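Local coordinates for benzoylformate Decarboxylase (Polynucleobacter necessarius, PDB 4K9Q), which binds thiamine diphosphate and a magnesium ion and probably decarboxylates benzoylformate, at residues 493-507 against 513-525. Residues are numbered along the deposited sequence; the frame is centred on the assembly and turned at random. Where two conformers were deposited one is given.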
ATOM      1  N   ALA A 493     -42.015   3.457  -5.122  1.00 13.74           N
ATOM      2  CA  ALA A 493     -42.336   2.294  -5.946  1.00 11.43           C
ATOM      3  C   ALA A 493     -43.758   1.796  -5.701  1.00 13.49           C
ATOM      4  O   ALA A 493     -44.313   1.991  -4.616  1.00 14.16           O
ATOM      5  CB  ALA A 493     -41.336   1.162  -5.691  1.00 12.12           C
ATOM      6  N   LYS A 494     -44.351   1.171  -6.717  1.00 12.33           N
ATOM      7  CA  LYS A 494     -45.563   0.385  -6.515  1.00 12.69           C
ATOM      8  C   LYS A 494     -45.151  -0.722  -5.561  1.00 16.44           C
ATOM      9  O   LYS A 494     -44.144  -1.394  -5.787  1.00 21.27           O
ATOM     10  CB  LYS A 494     -46.054  -0.209  -7.834  1.00 17.41           C
ATOM     11  CG  LYS A 494     -46.600   0.801  -8.805  1.00 23.28           C
ATOM     12  CD  LYS A 494     -47.791   1.538  -8.221  1.00 29.79           C
ATOM     13  CE  LYS A 494     -48.458   2.415  -9.274  1.00 37.52           C
ATOM     14  NZ  LYS A 494     -48.938   1.592 -10.426  1.00 33.74           N
ATOM     15  N   SER A 495     -45.895  -0.907  -4.481  1.00 14.05           N
ATOM     16  CA  SER A 495     -45.466  -1.808  -3.420  0.50 13.06           C
ATOM     17  C   SER A 495     -46.658  -2.492  -2.751  1.00 14.58           C
ATOM     18  O   SER A 495     -47.619  -1.826  -2.360  1.00 15.30           O
ATOM     19  CB  SER A 495     -44.679  -1.003  -2.381  0.50 14.02           C
ATOM     20  OG  SER A 495     -44.039  -1.834  -1.435  0.50 11.36           O
ATOM     21  N   LEU A 496     -46.593  -3.806  -2.601  1.00 10.25           N
ATOM     22  CA  LEU A 496     -47.644  -4.520  -1.890  1.00 13.05           C
ATOM     23  C   LEU A 496     -47.157  -5.877  -1.430  1.00 13.56           C
ATOM     24  O   LEU A 496     -46.152  -6.401  -1.928  1.00 14.42           O
ATOM     25  CB  LEU A 496     -48.887  -4.687  -2.763  1.00 17.06           C
ATOM     26  CG  LEU A 496     -48.848  -5.848  -3.754  1.00 18.11           C
ATOM     27  CD1 LEU A 496     -50.259  -6.194  -4.246  1.00 21.10           C
ATOM     28  CD2 LEU A 496     -47.940  -5.485  -4.898  1.00 20.33           C
ATOM     29  N   LYS A 497     -47.878  -6.436  -0.469  1.00 12.59           N
ATOM     30  CA  LYS A 497     -47.609  -7.767   0.045  1.00 11.93           C
ATOM     31  C   LYS A 497     -48.691  -8.730  -0.435  1.00 11.87           C
ATOM     32  O   LYS A 497     -49.884  -8.396  -0.406  1.00 18.05           O
ATOM     33  CB  LYS A 497     -47.590  -7.716   1.570  1.00 16.62           C
ATOM     34  CG  LYS A 497     -47.245  -9.029   2.251  1.00 18.80           C
ATOM     35  CD  LYS A 497     -46.987  -8.780   3.740  1.00 21.02           C
ATOM     36  CE  LYS A 497     -46.726 -10.063   4.495  1.00 34.21           C
ATOM     37  NZ  LYS A 497     -46.654  -9.834   5.968  1.00 48.66           N
ATOM     38  N   VAL A 498     -48.287  -9.910  -0.887  1.00 10.48           N
ATOM     39  CA  VAL A 498     -49.249 -10.919  -1.345  1.00 12.59           C
ATOM     40  C   VAL A 498     -49.232 -12.103  -0.384  1.00 18.20           C
ATOM     41  O   VAL A 498     -48.190 -12.439   0.157  1.00 16.27           O
ATOM     42  CB  VAL A 498     -48.969 -11.365  -2.795  1.00 12.50           C
ATOM     43  CG1 VAL A 498     -49.129 -10.180  -3.764  1.00 13.50           C
ATOM     44  CG2 VAL A 498     -47.576 -11.970  -2.921  1.00 16.24           C
ATOM     45  N   GLU A 499     -50.387 -12.726  -0.159  1.00 13.96           N
ATOM     46  CA  GLU A 499     -50.469 -13.813   0.821  1.00 16.27           C
ATOM     47  C   GLU A 499     -50.836 -15.158   0.205  1.00 19.24           C
ATOM     48  O   GLU A 499     -50.836 -16.177   0.897  1.00 18.59           O
ATOM     49  CB  GLU A 499     -51.472 -13.472   1.930  1.00 23.83           C
ATOM     50  CG  GLU A 499     -51.115 -12.244   2.763  1.00 22.28           C
ATOM     51  CD  GLU A 499     -49.998 -12.507   3.759  1.00 29.93           C
ATOM     52  OE1 GLU A 499     -49.600 -13.681   3.925  1.00 29.81           O
ATOM     53  OE2 GLU A 499     -49.512 -11.537   4.379  1.00 33.95           O
ATOM     54  N   THR A 500     -51.179 -15.161  -1.080  1.00 13.76           N
ATOM     55  CA  THR A 500     -51.464 -16.417  -1.778  1.00 14.98           C
ATOM     56  C   THR A 500     -50.799 -16.435  -3.137  1.00 13.88           C
ATOM     57  O   THR A 500     -50.425 -15.387  -3.667  1.00 13.10           O
ATOM     58  CB  THR A 500     -52.977 -16.628  -2.022  1.00 16.50           C
ATOM     59  OG1 THR A 500     -53.444 -15.694  -3.005  1.00 16.57           O
ATOM     60  CG2 THR A 500     -53.784 -16.480  -0.725  1.00 20.78           C
ATOM     61  N   LEU A 501     -50.684 -17.624  -3.716  1.00 15.18           N
ATOM     62  CA  LEU A 501     -50.104 -17.754  -5.051  1.00 14.27           C
ATOM     63  C   LEU A 501     -50.973 -17.096  -6.128  1.00 13.61           C
ATOM     64  O   LEU A 501     -50.454 -16.592  -7.117  1.00 14.49           O
ATOM     65  CB  LEU A 501     -49.821 -19.222  -5.382  1.00 14.03           C
ATOM     66  CG  LEU A 501     -48.769 -19.909  -4.505  1.00 12.40           C
ATOM     67  CD1 LEU A 501     -48.622 -21.368  -4.910  1.00 14.30           C
ATOM     68  CD2 LEU A 501     -47.414 -19.194  -4.595  1.00 13.15           C
ATOM     69  N   ASP A 502     -52.295 -17.084  -5.940  1.00 17.02           N
ATOM     70  CA  ASP A 502     -53.154 -16.356  -6.876  1.00 17.36           C
ATOM     71  C   ASP A 502     -52.932 -14.843  -6.782  1.00 15.51           C
ATOM     72  O   ASP A 502     -52.900 -14.141  -7.793  1.00 15.38           O
ATOM     73  CB  ASP A 502     -54.633 -16.701  -6.672  1.00 18.44           C
ATOM     74  CG  ASP A 502     -55.517 -16.096  -7.745  0.53 21.08           C
ATOM     75  OD1 ASP A 502     -56.362 -15.232  -7.420  0.55 21.87           O
ATOM     76  OD2 ASP A 502     -55.346 -16.465  -8.930  0.62 23.33           O
ATOM     77  N   GLU A 503     -52.779 -14.337  -5.565  1.00 14.54           N
ATOM     78  CA  GLU A 503     -52.468 -12.923  -5.385  1.00 15.40           C
ATOM     79  C   GLU A 503     -51.118 -12.590  -6.013  1.00 14.01           C
ATOM     80  O   GLU A 503     -50.957 -11.540  -6.634  1.00 14.49           O
ATOM     81  CB  GLU A 503     -52.476 -12.545  -3.908  1.00 14.14           C
ATOM     82  CG  GLU A 503     -53.883 -12.515  -3.302  1.00 19.08           C
ATOM     83  CD  GLU A 503     -53.890 -12.172  -1.828  1.00 26.57           C
ATOM     84  OE1 GLU A 503     -52.831 -11.782  -1.289  1.00 22.07           O
ATOM     85  OE2 GLU A 503     -54.969 -12.287  -1.203  1.00 23.55           O
ATOM     86  N   LEU A 504     -50.153 -13.493  -5.847  1.00 13.65           N
ATOM     87  CA  LEU A 504     -48.851 -13.304  -6.476  1.00 11.40           C
ATOM     88  C   LEU A 504     -48.983 -13.213  -7.988  1.00 13.42           C
ATOM     89  O   LEU A 504     -48.392 -12.340  -8.611  1.00 13.32           O
ATOM     90  CB  LEU A 504     -47.895 -14.445  -6.106  1.00 12.30           C
ATOM     91  CG  LEU A 504     -46.546 -14.431  -6.829  1.00 15.38           C
ATOM     92  CD1 LEU A 504     -45.782 -13.153  -6.507  1.00 14.05           C
ATOM     93  CD2 LEU A 504     -45.762 -15.657  -6.414  1.00 13.82           C
ATOM     94  N   LYS A 505     -49.742 -14.125  -8.588  1.00 13.76           N
ATOM     95  CA  LYS A 505     -49.918 -14.089 -10.034  1.00 15.04           C
ATOM     96  C   LYS A 505     -50.470 -12.738 -10.474  1.00 14.45           C
ATOM     97  O   LYS A 505     -49.962 -12.118 -11.410  1.00 16.11           O
ATOM     98  CB  LYS A 505     -50.836 -15.219 -10.505  1.00 14.82           C
ATOM     99  CG  LYS A 505     -51.208 -15.121 -11.976  1.00 16.74           C
ATOM    100  CD  LYS A 505     -52.174 -16.213 -12.375  1.00 19.43           C
ATOM    101  CE  LYS A 505     -52.631 -16.007 -13.808  1.00 23.42           C
ATOM    102  NZ  LYS A 505     -53.587 -17.064 -14.236  1.00 25.75           N
ATOM    103  N   THR A 506     -51.510 -12.277  -9.790  1.00 11.19           N
ATOM    104  CA  THR A 506     -52.147 -11.012 -10.146  1.00 14.32           C
ATOM    105  C   THR A 506     -51.172  -9.846 -10.020  1.00 13.91           C
ATOM    106  O   THR A 506     -51.094  -8.985 -10.900  1.00 13.37           O
ATOM    107  CB  THR A 506     -53.370 -10.733  -9.267  1.00 17.96           C
ATOM    108  OG1 THR A 506     -54.314 -11.798  -9.430  1.00 18.48           O
ATOM    109  CG2 THR A 506     -54.022  -9.415  -9.665  1.00 18.80           C
ATOM    110  N   ALA A 507     -50.441  -9.808  -8.913  1.00 14.07           N
ATOM    111  CA  ALA A 507     -49.497  -8.717  -8.676  1.00 13.04           C
ATOM    112  C   ALA A 507     -48.355  -8.716  -9.701  1.00 11.62           C
ATOM    113  O   ALA A 507     -47.920  -7.655 -10.169  1.00 13.57           O
ATOM    114  CB  ALA A 507     -48.954  -8.792  -7.261  1.00 14.12           C
ATOM    115  N   SER A 513     -47.047  -5.279 -16.579  1.00 15.87           N
ATOM    116  CA  SER A 513     -47.742  -4.324 -17.442  1.00 16.77           C
ATOM    117  C   SER A 513     -47.443  -2.868 -17.082  1.00 18.67           C
ATOM    118  O   SER A 513     -47.827  -1.946 -17.810  1.00 19.37           O
ATOM    119  CB  SER A 513     -49.250  -4.555 -17.367  1.00 20.28           C
ATOM    120  OG  SER A 513     -49.778  -4.001 -16.173  1.00 24.75           O
ATOM    121  N   PHE A 514     -46.781  -2.662 -15.947  1.00 16.57           N
ATOM    122  CA  PHE A 514     -46.482  -1.317 -15.453  1.00 15.51           C
ATOM    123  C   PHE A 514     -45.019  -0.974 -15.721  1.00 17.75           C
ATOM    124  O   PHE A 514     -44.115  -1.585 -15.142  1.00 14.96           O
ATOM    125  CB  PHE A 514     -46.791  -1.238 -13.946  1.00 14.86           C
ATOM    126  CG  PHE A 514     -46.389   0.067 -13.303  1.00 17.18           C
ATOM    127  CD1 PHE A 514     -47.122   1.225 -13.521  1.00 21.76           C
ATOM    128  CD2 PHE A 514     -45.291   0.132 -12.466  1.00 16.88           C
ATOM    129  CE1 PHE A 514     -46.750   2.421 -12.934  1.00 21.72           C
ATOM    130  CE2 PHE A 514     -44.920   1.327 -11.871  1.00 18.36           C
ATOM    131  CZ  PHE A 514     -45.649   2.473 -12.111  1.00 21.70           C
ATOM    132  N   LYS A 515     -44.791  -0.004 -16.605  1.00 14.96           N
ATOM    133  CA  LYS A 515     -43.441   0.406 -16.971  1.00 14.23           C
ATOM    134  C   LYS A 515     -42.876   1.329 -15.891  1.00 16.98           C
ATOM    135  O   LYS A 515     -42.951   2.561 -15.986  1.00 16.60           O
ATOM    136  CB  LYS A 515     -43.435   1.093 -18.338  1.00 15.81           C
ATOM    137  CG  LYS A 515     -42.143   0.932 -19.116  1.00 24.08           C
ATOM    138  CD  LYS A 515     -40.964   1.675 -18.482  1.00 26.54           C
ATOM    139  CE  LYS A 515     -40.958   3.157 -18.850  1.00 31.71           C
ATOM    140  NZ  LYS A 515     -39.609   3.785 -18.654  1.00 29.58           N
ATOM    141  N   GLY A 516     -42.323   0.719 -14.851  1.00 16.04           N
ATOM    142  CA  GLY A 516     -41.838   1.457 -13.702  1.00 12.78           C
ATOM    143  C   GLY A 516     -41.364   0.427 -12.701  1.00 11.52           C
ATOM    144  O   GLY A 516     -41.309  -0.754 -13.020  1.00 10.91           O
ATOM    145  N   THR A 517     -41.039   0.878 -11.497  1.00 11.31           N
ATOM    146  CA  THR A 517     -40.444   0.008 -10.489  1.00 12.89           C
ATOM    147  C   THR A 517     -41.494  -0.440  -9.480  1.00 12.95           C
ATOM    148  O   THR A 517     -42.222   0.387  -8.926  1.00 12.32           O
ATOM    149  CB  THR A 517     -39.282   0.737  -9.788  1.00 12.27           C
ATOM    150  OG1 THR A 517     -38.260   1.003 -10.751  1.00 12.05           O
ATOM    151  CG2 THR A 517     -38.692  -0.106  -8.649  1.00 11.45           C
ATOM    152  N   SER A 518     -41.555  -1.752  -9.253  1.00 10.55           N
ATOM    153  CA  SER A 518     -42.524  -2.367  -8.348  1.00 12.13           C
ATOM    154  C   SER A 518     -41.828  -3.239  -7.302  1.00 13.69           C
ATOM    155  O   SER A 518     -40.775  -3.822  -7.569  1.00 13.72           O
ATOM    156  CB  SER A 518     -43.502  -3.243  -9.141  1.00 13.83           C
ATOM    157  OG  SER A 518     -44.331  -2.480 -10.012  1.00 16.35           O
ATOM    158  N   VAL A 519     -42.436  -3.339  -6.121  1.00 11.05           N
ATOM    159  CA  VAL A 519     -41.993  -4.259  -5.081  1.00 12.03           C
ATOM    160  C   VAL A 519     -43.148  -5.181  -4.700  1.00 12.67           C
ATOM    161  O   VAL A 519     -44.241  -4.722  -4.352  1.00 13.02           O
ATOM    162  CB  VAL A 519     -41.482  -3.499  -3.838  1.00 12.72           C
ATOM    163  CG1 VAL A 519     -41.105  -4.464  -2.718  1.00 12.77           C
ATOM    164  CG2 VAL A 519     -40.298  -2.629  -4.216  1.00  8.83           C
ATOM    165  N   ILE A 520     -42.904  -6.481  -4.789  1.00 10.34           N
ATOM    166  CA  ILE A 520     -43.888  -7.485  -4.406  1.00 11.08           C
ATOM    167  C   ILE A 520     -43.309  -8.310  -3.266  1.00 13.74           C
ATOM    168  O   ILE A 520     -42.322  -9.018  -3.447  1.00 12.15           O
ATOM    169  CB  ILE A 520     -44.231  -8.398  -5.595  1.00 10.48           C
ATOM    170  CG1 ILE A 520     -44.736  -7.544  -6.762  1.00 11.45           C
ATOM    171  CG2 ILE A 520     -45.255  -9.460  -5.187  1.00 15.04           C
ATOM    172  CD1 ILE A 520     -44.997  -8.312  -8.045  1.00 13.76           C
ATOM    173  N   VAL A 521     -43.916  -8.210  -2.089  1.00 10.69           N
ATOM    174  CA  VAL A 521     -43.403  -8.910  -0.917  1.00  8.69           C
ATOM    175  C   VAL A 521     -44.166 -10.225  -0.742  1.00 13.72           C
ATOM    176  O   VAL A 521     -45.400 -10.237  -0.684  1.00 12.68           O
ATOM    177  CB  VAL A 521     -43.517  -8.021   0.353  1.00 11.91           C
ATOM    178  CG1 VAL A 521     -42.934  -8.738   1.571  1.00 11.66           C
ATOM    179  CG2 VAL A 521     -42.832  -6.664   0.121  1.00 11.08           C
ATOM    180  N   VAL A 522     -43.425 -11.328  -0.682  1.00 11.72           N
ATOM    181  CA  VAL A 522     -44.006 -12.653  -0.562  1.00 12.25           C
ATOM    182  C   VAL A 522     -43.529 -13.314   0.733  1.00 12.45           C
ATOM    183  O   VAL A 522     -42.362 -13.688   0.851  1.00 12.59           O
ATOM    184  CB  VAL A 522     -43.600 -13.544  -1.752  1.00 13.41           C
ATOM    185  CG1 VAL A 522     -44.401 -14.855  -1.728  1.00 15.01           C
ATOM    186  CG2 VAL A 522     -43.797 -12.799  -3.069  1.00 15.21           C
ATOM    187  N   PRO A 523     -44.420 -13.437   1.727  1.00 13.92           N
ATOM    188  CA  PRO A 523     -44.037 -14.180   2.931  1.00 13.30           C
ATOM    189  C   PRO A 523     -43.870 -15.658   2.593  1.00 13.16           C
ATOM    190  O   PRO A 523     -44.744 -16.242   1.940  1.00 15.57           O
ATOM    191  CB  PRO A 523     -45.235 -13.993   3.870  1.00 16.48           C
ATOM    192  CG  PRO A 523     -46.074 -12.930   3.261  1.00 22.22           C
ATOM    193  CD  PRO A 523     -45.800 -12.932   1.792  1.00 18.00           C
ATOM    194  N   ILE A 524     -42.759 -16.259   3.009  1.00 10.55           N
ATOM    195  CA  ILE A 524     -42.535 -17.670   2.757  1.00 11.71           C
ATOM    196  C   ILE A 524     -42.223 -18.392   4.056  1.00 12.88           C
ATOM    197  O   ILE A 524     -41.961 -17.762   5.087  1.00 14.38           O
ATOM    198  CB  ILE A 524     -41.395 -17.910   1.736  1.00 11.61           C
ATOM    199  CG1 ILE A 524     -40.090 -17.264   2.219  1.00 14.05           C
ATOM    200  CG2 ILE A 524     -41.807 -17.372   0.357  1.00 14.08           C
ATOM    201  CD1 ILE A 524     -38.849 -17.733   1.461  1.00 12.54           C
ATOM    202  N   THR A 525     -42.260 -19.715   3.998  1.00 12.66           N
ATOM    203  CA  THR A 525     -41.870 -20.539   5.122  1.00 13.84           C
ATOM    204  C   THR A 525     -40.470 -20.160   5.596  1.00 17.91           C
ATOM    205  O   THR A 525     -39.617 -19.747   4.791  1.00 15.94           O
ATOM    206  CB  THR A 525     -41.914 -22.024   4.743  1.00 19.09           C
ATOM    207  OG1 THR A 525     -41.504 -22.822   5.859  1.00 17.02           O
ATOM    208  CG2 THR A 525     -41.010 -22.293   3.540  1.00 14.57           C
TER
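Strands 494-497 and 517-523, joined through helix 501-513, form the last beta-alpha-beta unit of the C-terminal TPP-binding domain, and 494-497 is the outermost strand of its parallel sheet within the chain. K494 and L496 each use both backbone polar groups toward the inner strand: K494 N binds T517 O, K494 O takes V519 N at 2.6 Å, L496 N reaches V519 O and V521 N binds L496 O. V498 N closes the series on V521 O; the side chain of V521 lies about 10 Å from the bound magnesium ion. At the N-terminal end of the two strands K494 curls over the ring of F514, which lies in the turn leading into strand 517-523. Bends at chi2 (-60°) and chi4 (60°) fold the lysine back, laying CG over the ring 3.5 Å from CE2 and setting NZ above the same face, 3.7 Å from the ring centroid, in a cation-pi contact. A leucine in place of F514 would probably leave the K494 ammonium without its aromatic partner and its chain freer to swing into solvent. On the helix side, I520 stands between strand and helix: its CG2 meets L504 CD1 at 4.0 Å, and its CD1 lies 4.1 Å from A507 CB. V522 CG2 touches both L504 CD1 and V498 CG2, the latter at 3.9 Å, while V355 and V358 of helix 352-361 close over L504. T500 caps helix 501-513, its OG1 accepting from E503 N at 3.0 Å. The edge strand is thus held by backbone bonds and a buried aliphatic layer, while the exposed K494 ammonium rests on the F514 face.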